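Acetylxylan esterase / glucomannan deacetylase (PDB 2W9X) removes acetyl groups from plant cell-wall polysaccharides, hydrolysing the esters on xylan and, with a large preference, on glucomannan. Local coordinates at residues 48-53 with 73-78. Sequence-based numbering, arbitrary orientation.
Sequences YTYSWP and DQNIFR
Facing sheets of the N-terminal beta-sandwich of this family 2 carbohydrate esterase meet where Tyr50, from strand 47-50 of one sheet, reaches across to Phe77, from strand 76-81 of the other. The contact illustrates how a sandwich interior can admit a phenol: the ring packs as a hydrocarbon while its hydroxyl finds a polar partner close by. With chi1 at 41°, Tyr50 CG sits between its own backbone N and carbonyl carbon, and the ring is carried from there into the packed interior between the sheets. The end of the Asn75 side chain lies at the edge of the tyrosine ring. The Tyr50 hydroxyl is hydrogen-bonded to the carboxylate of Asp72, whose other oxygen accepts hydrogen bonds from the backbone N-H groups of Gln74 and Asn75; one acid thus ties the tyrosine to the turn leading into strand 76-81. Phe70 meets the Phe77 ring with planes inclined at about 45°, while Leu111 of strand 108-113 also packs against Phe77. Tyr50 and Phe77 converge from the two sheets, and the outer end of the tyrosine comes up to the rim of the phenylalanine ring. Tyr50 OH lies near the plane of that ring, 3.2 Å from Phe77 CZ and 3.7 Å from Phe77 CE1, so the hydroxyl oxygen approaches the ring edge and not its pi face. Behind it, Tyr50 CZ stands 4.1 Å from Phe77 CZ, an apolar touch.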
loop_
_atom_site.group_PDB
_atom_site.type_symbol
_atom_site.label_atom_id
_atom_site.label_comp_id
_atom_site.label_asym_id
_atom_site.label_seq_id
_atom_site.Cartn_x
_atom_site.Cartn_y
_atom_site.Cartn_z
ATOM N N TYR B 48 -30.937 -21.580 -8.337
ATOM C CA TYR B 48 -29.678 -20.943 -8.030
ATOM C C TYR B 48 -28.865 -21.947 -7.219
ATOM O O TYR B 48 -29.238 -22.293 -6.098
ATOM C CB TYR B 48 -29.929 -19.650 -7.240
ATOM C CG TYR B 48 -30.988 -18.760 -7.860
ATOM C CD1 TYR B 48 -30.669 -17.856 -8.881
ATOM C CD2 TYR B 48 -32.318 -18.838 -7.448
ATOM C CE1 TYR B 48 -31.656 -17.042 -9.467
ATOM C CE2 TYR B 48 -33.305 -18.035 -8.030
ATOM C CZ TYR B 48 -32.966 -17.134 -9.027
ATOM O OH TYR B 48 -33.950 -16.346 -9.602
ATOM N N THR B 49 -27.798 -22.459 -7.828
ATOM C CA THR B 49 -26.868 -23.401 -7.175
ATOM C C THR B 49 -25.575 -22.673 -6.771
ATOM O O THR B 49 -25.029 -21.896 -7.552
ATOM C CB THR B 49 -26.584 -24.638 -8.090
ATOM O OG1 THR B 49 -27.824 -25.234 -8.475
ATOM C CG2 THR B 49 -25.745 -25.701 -7.388
ATOM N N TYR B 50 -25.104 -22.912 -5.544
ATOM C CA TYR B 50 -23.936 -22.201 -4.982
ATOM C C TYR B 50 -23.071 -23.113 -4.103
ATOM O O TYR B 50 -23.546 -24.125 -3.599
ATOM C CB TYR B 50 -24.405 -20.986 -4.164
ATOM C CG TYR B 50 -25.617 -21.317 -3.348
ATOM C CD1 TYR B 50 -26.910 -21.148 -3.881
ATOM C CD2 TYR B 50 -25.483 -21.876 -2.071
ATOM C CE1 TYR B 50 -28.039 -21.495 -3.135
ATOM C CE2 TYR B 50 -26.592 -22.226 -1.324
ATOM C CZ TYR B 50 -27.865 -22.038 -1.861
ATOM O OH TYR B 50 -28.957 -22.385 -1.116
ATOM N N SER B 51 -21.801 -22.746 -3.909
ATOM C CA SER B 51 -20.919 -23.480 -2.977
ATOM C C SER B 51 -19.878 -22.608 -2.269
ATOM O O SER B 51 -19.450 -22.928 -1.148
ATOM C CB SER B 51 -20.232 -24.658 -3.667
ATOM O OG SER B 51 -19.505 -24.203 -4.785
ATOM N N TRP B 52 -19.470 -21.511 -2.913
ATOM C CA TRP B 52 -18.547 -20.560 -2.293
ATOM C C TRP B 52 -19.240 -19.919 -1.073
ATOM O O TRP B 52 -20.473 -19.850 -1.025
ATOM C CB TRP B 52 -18.084 -19.494 -3.292
ATOM C CG TRP B 52 -17.132 -19.983 -4.360
ATOM C CD1 TRP B 52 -17.450 -20.285 -5.645
ATOM C CD2 TRP B 52 -15.711 -20.217 -4.235
ATOM N NE1 TRP B 52 -16.329 -20.696 -6.336
ATOM C CE2 TRP B 52 -15.248 -20.665 -5.497
ATOM C CE3 TRP B 52 -14.791 -20.100 -3.184
ATOM C CZ2 TRP B 52 -13.899 -20.989 -5.744
ATOM C CZ3 TRP B 52 -13.439 -20.423 -3.428
ATOM C CH2 TRP B 52 -13.011 -20.859 -4.707
ATOM N N PRO B 53 -18.456 -19.476 -0.068
ATOM C CA PRO B 53 -19.115 -18.971 1.147
ATOM C C PRO B 53 -19.925 -17.675 0.943
ATOM O O PRO B 53 -19.729 -16.972 -0.055
ATOM C CB PRO B 53 -17.952 -18.717 2.123
ATOM C CG PRO B 53 -16.687 -19.122 1.440
ATOM C CD PRO B 53 -16.982 -19.430 -0.003
ATOM N N ASP B 73 -29.868 -29.035 2.008
ATOM C CA ASP B 73 -29.654 -29.673 3.309
ATOM C C ASP B 73 -28.182 -29.588 3.742
ATOM O O ASP B 73 -27.724 -30.371 4.574
ATOM C CB ASP B 73 -30.134 -31.138 3.287
ATOM C CG ASP B 73 -29.247 -32.044 2.429
ATOM O OD1 ASP B 73 -28.425 -31.529 1.637
ATOM O OD2 ASP B 73 -29.382 -33.284 2.544
ATOM N N GLN B 74 -27.452 -28.636 3.167
ATOM C CA GLN B 74 -26.014 -28.517 3.395
ATOM C C GLN B 74 -25.648 -27.304 4.238
ATOM O O GLN B 74 -24.651 -27.324 4.934
ATOM C CB GLN B 74 -25.269 -28.440 2.054
ATOM C CG GLN B 74 -25.329 -29.721 1.219
ATOM C CD GLN B 74 -24.649 -30.877 1.911
ATOM O OE1 GLN B 74 -23.483 -30.793 2.278
ATOM N NE2 GLN B 74 -25.378 -31.963 2.101
ATOM N N ASN B 75 -26.458 -26.252 4.159
ATOM C CA ASN B 75 -26.138 -24.972 4.789
ATOM C C ASN B 75 -27.041 -24.560 5.943
ATOM O O ASN B 75 -28.196 -24.967 6.022
ATOM C CB ASN B 75 -26.170 -23.864 3.737
ATOM C CG ASN B 75 -25.072 -24.003 2.726
ATOM O OD1 ASN B 75 -25.320 -24.335 1.552
ATOM N ND2 ASN B 75 -23.842 -23.779 3.166
ATOM N N ILE B 76 -26.488 -23.741 6.833
ATOM C CA ILE B 76 -27.288 -22.923 7.734
ATOM C C ILE B 76 -27.379 -21.547 7.072
ATOM O O ILE B 76 -26.404 -21.073 6.474
ATOM C CB ILE B 76 -26.665 -22.798 9.158
ATOM C CG1 ILE B 76 -26.268 -24.171 9.720
ATOM C CG2 ILE B 76 -27.629 -22.077 10.112
ATOM C CD1 ILE B 76 -25.506 -24.121 11.078
ATOM N N PHE B 77 -28.556 -20.926 7.173
ATOM C CA PHE B 77 -28.809 -19.605 6.614
ATOM C C PHE B 77 -29.321 -18.708 7.711
ATOM O O PHE B 77 -29.869 -19.181 8.701
ATOM C CB PHE B 77 -29.934 -19.651 5.555
ATOM C CG PHE B 77 -29.614 -20.461 4.339
ATOM C CD1 PHE B 77 -29.067 -19.852 3.209
ATOM C CD2 PHE B 77 -29.888 -21.824 4.306
ATOM C CE1 PHE B 77 -28.777 -20.598 2.064
ATOM C CE2 PHE B 77 -29.612 -22.576 3.168
ATOM C CZ PHE B 77 -29.056 -21.964 2.046
ATOM N N ARG B 78 -29.178 -17.403 7.513
ATOM C CA ARG B 78 -30.040 -16.477 8.223
ATOM C C ARG B 78 -30.912 -15.667 7.259
ATOM O O ARG B 78 -30.521 -15.388 6.109
ATOM C CB ARG B 78 -29.268 -15.608 9.232
ATOM C CG ARG B 78 -28.359 -14.570 8.630
ATOM C CD ARG B 78 -27.435 -13.950 9.674
ATOM N NE ARG B 78 -26.707 -12.835 9.062
ATOM C CZ ARG B 78 -25.821 -12.065 9.677
ATOM N NH1 ARG B 78 -25.251 -11.077 9.003
ATOM N NH2 ARG B 78 -25.504 -12.277 10.949
#